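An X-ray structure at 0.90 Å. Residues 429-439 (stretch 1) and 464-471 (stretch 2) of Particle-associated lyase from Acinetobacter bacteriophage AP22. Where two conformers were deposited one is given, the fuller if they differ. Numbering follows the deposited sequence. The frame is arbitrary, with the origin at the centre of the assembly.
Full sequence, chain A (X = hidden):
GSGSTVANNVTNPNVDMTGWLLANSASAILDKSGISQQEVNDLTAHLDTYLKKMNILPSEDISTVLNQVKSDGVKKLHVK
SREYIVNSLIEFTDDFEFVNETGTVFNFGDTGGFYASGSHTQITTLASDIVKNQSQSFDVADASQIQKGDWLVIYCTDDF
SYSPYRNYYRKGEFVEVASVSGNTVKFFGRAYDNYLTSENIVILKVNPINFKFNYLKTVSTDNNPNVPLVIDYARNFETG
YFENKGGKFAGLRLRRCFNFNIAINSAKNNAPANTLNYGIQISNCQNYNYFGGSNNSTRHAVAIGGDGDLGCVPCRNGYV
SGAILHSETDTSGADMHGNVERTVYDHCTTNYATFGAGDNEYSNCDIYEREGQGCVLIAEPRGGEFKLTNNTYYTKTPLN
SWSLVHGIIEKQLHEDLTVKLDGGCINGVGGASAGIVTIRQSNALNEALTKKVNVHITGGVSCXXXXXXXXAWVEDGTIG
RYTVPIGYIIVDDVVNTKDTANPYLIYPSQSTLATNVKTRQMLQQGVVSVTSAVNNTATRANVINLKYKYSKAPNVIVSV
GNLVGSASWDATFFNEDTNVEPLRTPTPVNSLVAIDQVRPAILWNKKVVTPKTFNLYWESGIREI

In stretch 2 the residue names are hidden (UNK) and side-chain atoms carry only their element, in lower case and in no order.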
ATOM      1  N   VAL A 429       4.152   9.522 -25.765  1.00  8.38           N
ATOM      2  CA  VAL A 429       4.307  10.687 -26.648  1.00  7.88           C
ATOM      3  C   VAL A 429       3.144  11.646 -26.563  1.00  7.48           C
ATOM      4  O   VAL A 429       3.335  12.864 -26.810  1.00  7.82           O
ATOM      5  CB  VAL A 429       4.567  10.236 -28.095  1.00  9.07           C
ATOM      6  CG1 VAL A 429       5.949   9.596 -28.185  1.00 11.19           C
ATOM      7  CG2 VAL A 429       3.446   9.414 -28.674  1.00 10.10           C
ATOM      8  N   GLY A 430       1.946  11.151 -26.269  1.00  7.99           N
ATOM      9  CA  GLY A 430       0.756  12.036 -26.315  1.00  8.03           C
ATOM     10  C   GLY A 430       0.469  12.503 -27.732  1.00  7.44           C
ATOM     11  O   GLY A 430       0.682  11.763 -28.704  1.00  8.46           O
ATOM     12  N   GLY A 431      -0.034  13.705 -27.803  1.00  7.75           N
ATOM     13  CA  GLY A 431      -0.473  14.283 -29.073  1.00  8.52           C
ATOM     14  C   GLY A 431      -1.274  15.544 -28.834  1.00  8.20           C
ATOM     15  O   GLY A 431      -1.663  15.858 -27.703  1.00  7.93           O
ATOM     16  N   ALA A 432      -1.532  16.259 -29.919  1.00  9.91           N
ATOM     17  CA  ALA A 432      -2.217  17.550 -29.848  1.00 10.43           C
ATOM     18  C   ALA A 432      -3.616  17.471 -29.299  1.00  8.62           C
ATOM     19  O   ALA A 432      -4.184  18.504 -28.880  1.00  9.77           O
ATOM     20  CB  ALA A 432      -2.272  18.199 -31.261  1.00 16.86           C
ATOM     21  N   SER A 433      -4.218  16.314 -29.340  1.00  7.16           N
ATOM     22  CA  SER A 433      -5.576  16.108 -28.854  1.00  6.88           C
ATOM     23  C   SER A 433      -5.644  15.151 -27.642  1.00  6.43           C
ATOM     24  O   SER A 433      -6.707  14.719 -27.276  1.00  7.43           O
ATOM     25  CB  SER A 433      -6.480  15.580 -29.970  1.00  8.74           C
ATOM     26  OG  SER A 433      -6.523  16.556 -31.001  1.00 12.85           O
ATOM     27  N   ALA A 434      -4.490  14.831 -27.065  1.00  5.96           N
ATOM     28  CA  ALA A 434      -4.471  13.859 -25.965  1.00  5.73           C
ATOM     29  C   ALA A 434      -5.166  14.414 -24.729  1.00  5.14           C
ATOM     30  O   ALA A 434      -5.009  15.597 -24.394  1.00  5.61           O
ATOM     31  CB  ALA A 434      -3.045  13.466 -25.649  1.00  5.85           C
ATOM     32  N   GLY A 435      -5.835  13.552 -24.000  1.00  5.39           N
ATOM     33  CA  GLY A 435      -6.411  13.877 -22.715  1.00  5.18           C
ATOM     34  C   GLY A 435      -5.992  12.864 -21.647  1.00  4.63           C
ATOM     35  O   GLY A 435      -5.778  11.699 -21.932  1.00  5.05           O
ATOM     36  N   ILE A 436      -5.929  13.362 -20.394  1.00  4.70           N
ATOM     37  CA  ILE A 436      -5.668  12.475 -19.251  1.00  4.39           C
ATOM     38  C   ILE A 436      -6.950  11.910 -18.694  1.00  4.45           C
ATOM     39  O   ILE A 436      -7.132  10.690 -18.709  1.00  6.30           O
ATOM     40  CB  ILE A 436      -4.761  13.158 -18.194  1.00  4.59           C
ATOM     41  CG1 ILE A 436      -3.445  13.652 -18.807  1.00  5.00           C
ATOM     42  CG2 ILE A 436      -4.515  12.202 -17.040  1.00  4.97           C
ATOM     43  CD1 ILE A 436      -2.676  12.620 -19.607  1.00  5.15           C
ATOM     44  N   VAL A 437      -7.857  12.757 -18.184  1.00  4.47           N
ATOM     45  CA  VAL A 437      -9.171  12.303 -17.714  1.00  4.51           C
ATOM     46  C   VAL A 437     -10.239  12.978 -18.547  1.00  4.61           C
ATOM     47  O   VAL A 437     -10.308  14.202 -18.608  1.00  5.47           O
ATOM     48  CB  VAL A 437      -9.412  12.627 -16.219  1.00  5.10           C
ATOM     49  CG1 VAL A 437     -10.803  12.183 -15.793  1.00  6.22           C
ATOM     50  CG2 VAL A 437      -8.358  11.982 -15.330  1.00  5.61           C
ATOM     51  N   THR A 438     -11.080  12.151 -19.178  1.00  4.69           N
ATOM     52  CA  THR A 438     -12.261  12.638 -19.891  1.00  4.77           C
ATOM     53  C   THR A 438     -13.480  11.818 -19.444  1.00  4.88           C
ATOM     54  O   THR A 438     -13.430  10.592 -19.471  1.00  5.54           O
ATOM     55  CB  THR A 438     -12.105  12.520 -21.407  1.00  5.42           C
ATOM     56  OG1 THR A 438     -10.991  13.320 -21.800  1.00  5.77           O
ATOM     57  CG2 THR A 438     -13.360  12.959 -22.151  1.00  6.73           C
ATOM     58  N   ILE A 439     -14.545  12.507 -19.065  0.80  4.72           N
ATOM     59  CA  ILE A 439     -15.851  11.894 -18.806  0.80  4.94           C
ATOM     60  C   ILE A 439     -16.826  12.535 -19.818  0.80  4.73           C
ATOM     61  O   ILE A 439     -16.921  13.766 -19.863  0.80  5.36           O
ATOM     62  CB  ILE A 439     -16.335  12.131 -17.382  0.80  5.36           C
ATOM     63  CG1 ILE A 439     -15.312  11.663 -16.313  0.80  6.95           C
ATOM     64  CG2 ILE A 439     -17.738  11.519 -17.200  0.80  7.64           C
ATOM     65  CD1 ILE A 439     -15.135  10.145 -16.276  0.80  8.74           C
ATOM     66  N   UNK A 464       5.224  12.705 -19.375  1.00  5.66           N
ATOM     67  CA  UNK A 464       6.335  13.024 -20.291  1.00  6.16           C
ATOM     68  C   UNK A 464       5.890  13.171 -21.744  1.00  5.89           C
ATOM     69  O   UNK A 464       6.709  13.139 -22.647  1.00  6.64           O
ATOM     70  o   UNK A 464       8.311  10.098 -21.095  1.00 14.53           O
ATOM     71  o   UNK A 464       6.129  10.409 -20.989  1.00  8.26           O
ATOM     72  c   UNK A 464       7.521  12.108 -20.178  1.00  7.83           C
ATOM     73  c   UNK A 464       7.296  10.753 -20.779  1.00  8.67           C
ATOM     74  N   UNK A 465       4.597  13.407 -21.963  1.00  5.66           N
ATOM     75  CA  UNK A 465       4.109  13.600 -23.335  1.00  5.87           C
ATOM     76  C   UNK A 465       4.755  14.810 -23.971  1.00  6.05           C
ATOM     77  O   UNK A 465       4.928  15.866 -23.348  1.00  6.22           O
ATOM     78  c   UNK A 465       0.383  12.788 -22.926  1.00  5.80           C
ATOM     79  c   UNK A 465      -0.486  11.750 -22.587  1.00  5.91           C
ATOM     80  c   UNK A 465       0.044  10.527 -22.240  1.00  5.99           C
ATOM     81  c   UNK A 465       1.734  12.617 -22.922  1.00  5.54           C
ATOM     82  c   UNK A 465       1.404  10.346 -22.225  1.00  5.79           C
ATOM     83  c   UNK A 465       2.266  11.386 -22.572  1.00  5.92           C
ATOM     84  c   UNK A 465       2.611  13.806 -23.335  1.00  6.13           C
ATOM     85  N   UNK A 466       5.010  14.704 -25.269  1.00  6.17           N
ATOM     86  CA  UNK A 466       5.462  15.889 -26.031  1.00  6.78           C
ATOM     87  C   UNK A 466       4.342  16.889 -26.251  1.00  6.50           C
ATOM     88  O   UNK A 466       4.606  18.091 -26.431  1.00  7.79           O
ATOM     89  c   UNK A 466       6.103  15.412 -27.333  1.00  8.20           C
ATOM     90  c   UNK A 466       7.243  14.492 -27.031  1.00  9.61           C
ATOM     91  o   UNK A 466       7.181  13.285 -27.397  1.00 13.18           O
ATOM     92  o   UNK A 466       8.193  14.918 -26.332  1.00 10.67           O
ATOM     93  N   UNK A 467       3.101  16.422 -26.285  1.00  6.59           N
ATOM     94  CA  UNK A 467       1.930  17.275 -26.448  1.00  6.46           C
ATOM     95  C   UNK A 467       0.794  16.690 -25.625  1.00  5.69           C
ATOM     96  O   UNK A 467       0.692  15.461 -25.489  1.00  5.92           O
ATOM     97  c   UNK A 467       1.533  17.385 -27.912  1.00  8.75           C
ATOM     98  N   UNK A 468      -0.033  17.553 -25.079  1.00  5.61           N
ATOM     99  CA  UNK A 468      -1.206  17.167 -24.289  1.00  5.49           C
ATOM    100  C   UNK A 468      -2.226  18.254 -24.434  1.00  5.33           C
ATOM    101  O   UNK A 468      -1.919  19.424 -24.208  1.00  6.16           O
ATOM    102  c   UNK A 468      -0.786  16.985 -22.813  1.00  5.20           C
ATOM    103  c   UNK A 468      -1.940  16.618 -21.862  1.00  5.06           C
ATOM    104  c   UNK A 468      -2.533  15.265 -22.164  1.00  5.42           C
ATOM    105  c   UNK A 468      -1.451  16.674 -20.403  1.00  5.62           C
ATOM    106  N   UNK A 469      -3.479  17.896 -24.770  0.72  5.20           N
ATOM    107  CA  UNK A 469      -4.521  18.899 -24.861  0.72  5.45           C
ATOM    108  C   UNK A 469      -5.087  19.267 -23.496  0.72  5.12           C
ATOM    109  O   UNK A 469      -5.283  20.462 -23.227  0.72  5.67           O
ATOM    110  n   UNK A 469     -11.044  17.954 -25.325  0.72 17.02           N
ATOM    111  n   UNK A 469     -10.991  18.734 -27.446  0.72 22.42           N
ATOM    112  c   UNK A 469      -5.659  18.455 -25.795  0.72  6.85           C
ATOM    113  n   UNK A 469      -8.996  18.470 -25.887  0.72 12.85           N
ATOM    114  c   UNK A 469      -7.935  19.038 -26.847  0.72 12.70           C
ATOM    115  c   UNK A 469     -10.237  18.446 -26.311  0.72 16.55           C
ATOM    116  c   UNK A 469      -6.669  19.521 -26.064  0.72  8.08           C
ATOM    117  N   UNK A 470      -5.395  18.287 -22.654  1.00  4.97           N
ATOM    118  CA  UNK A 470      -6.018  18.594 -21.366  1.00  4.89           C
ATOM    119  C   UNK A 470      -5.683  17.546 -20.320  1.00  4.56           C
ATOM    120  O   UNK A 470      -5.540  16.359 -20.620  1.00  5.07           O
ATOM    121  c   UNK A 470      -9.395  16.051 -22.921  1.00  8.02           C
ATOM    122  c   UNK A 470      -8.322  17.528 -21.769  1.00  5.61           C
ATOM    123  c   UNK A 470      -7.529  18.769 -21.463  1.00  5.19           C
ATOM    124  n   UNK A 470      -8.720  17.212 -23.039  1.00  7.34           N
ATOM    125  n   UNK A 470      -9.435  15.634 -21.682  1.00  6.92           N
ATOM    126  c   UNK A 470      -8.762  16.562 -20.929  1.00  5.90           C
ATOM    127  N   UNK A 471      -5.669  18.013 -19.064  1.00  4.61           N
ATOM    128  CA  UNK A 471      -5.659  17.123 -17.907  1.00  4.38           C
ATOM    129  C   UNK A 471      -7.066  16.628 -17.574  1.00  4.33           C
ATOM    130  O   UNK A 471      -7.241  15.422 -17.367  1.00  5.50           O
ATOM    131  c   UNK A 471      -0.213  16.310 -16.321  1.00  5.23           C
ATOM    132  c   UNK A 471      -4.988  17.802 -16.703  1.00  4.50           C
ATOM    133  c   UNK A 471      -2.641  16.745 -16.352  1.00  4.66           C
ATOM    134  c   UNK A 471      -1.297  17.114 -16.646  1.00  4.83           C
ATOM    135  c   UNK A 471      -0.462  15.122 -15.670  1.00  5.56           C
ATOM    136  c   UNK A 471      -2.674  18.739 -17.367  1.00  4.72           C
ATOM    137  c   UNK A 471      -1.774  14.734 -15.353  1.00  5.37           C
ATOM    138  n   UNK A 471      -1.353  18.339 -17.270  1.00  5.09           N
ATOM    139  c   UNK A 471      -2.868  15.528 -15.690  1.00  4.91           C
ATOM    140  c   UNK A 471      -3.483  17.792 -16.806  1.00  4.64           C
TER

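Position 464 carries two side-chain carbons, the second bearing two oxygens; this short carboxylate touches nothing on stretch 1 and is Asp464, its closest approach being Asp464 OD1 to Val429 N, 5.2 Å. The pattern of atoms, more than any contact, identifies it.

At position 465 one carbon leads to a planar ring of six carbons with no further substituent. Gly430 CA lies over one ring face, 3.8 Å from the centroid and 24° off the normal, a CH-pi contact; this is Phe465. An ideal CB on Gly430 would come within 2.6 Å of Phe465 CD2 and 2.2 Å of the O of position 467, so the absence of a side chain permits the approach; its phi of 66° also favours glycine.

Position 466 repeats the two carbons and two oxygens of a carboxylate, one oxygen 4.0 Å from Val429 CG1, and is Asp466. Its backbone makes the polar contact, Asp466 N donating to Val429 O at 2.9 Å.

A single carbon at position 467 points toward stretch 1, its CB 3.8 Å from Ala432 N; this is Ala467. Gly431 N donates to Ala467 O at 3.0 Å.

Position 468 has four carbons, forked at the second. Although its CA-to-CB bond points away, the branch end returns, a terminal carbon lying 3.7 Å from Ile436 CD1: Leu468. Leu468 CD1, that same carbon, is 4.0 Å from Ala434 CB.

At position 469 three carbons lead to a guanidinium, a nitrogen bonded to a carbon that holds two more nitrogens. Its CB lies 3.4 Å from Ala432 O; this is Arg469, and Arg469 N donates to Ala434 O at 2.8 Å.

Position 470 shows one carbon and a five-membered ring of three carbons and two nitrogens, one nitrogen 2.8 Å from Thr438 OG1, near the ring plane: His470. His470 NE2 is the donor to that oxygen, and His470 ND1 accepts from Arg469 NE at 3.1 Å. Gly435 CA sits over the face, 3.8 Å from the centroid; an ideal CB there would clash with NE2.

At position 471 a carbon leads to fused five- and six-membered rings of eight carbons and one nitrogen. Ile436 CG1 lies over the six-membered ring, 4.1 Å from its centroid; this is Trp471.

The contact works through two separate backbone ladders whose register shifts by two, with a type I turn from Gly431 to Ala434 between their bridges. In the parallel one, His470 N donates to Ala434 O (3.2 Å) and Ile436 N to His470 O (3.0 Å); Val437 N then reaches Trp471 O at 2.9 Å. Glycines let rings pack against the backbone, and Ile436 joins Phe465, Leu468 and Trp471 in apolar packing.

Stretch 2, residues 464-471: DFDALRHW
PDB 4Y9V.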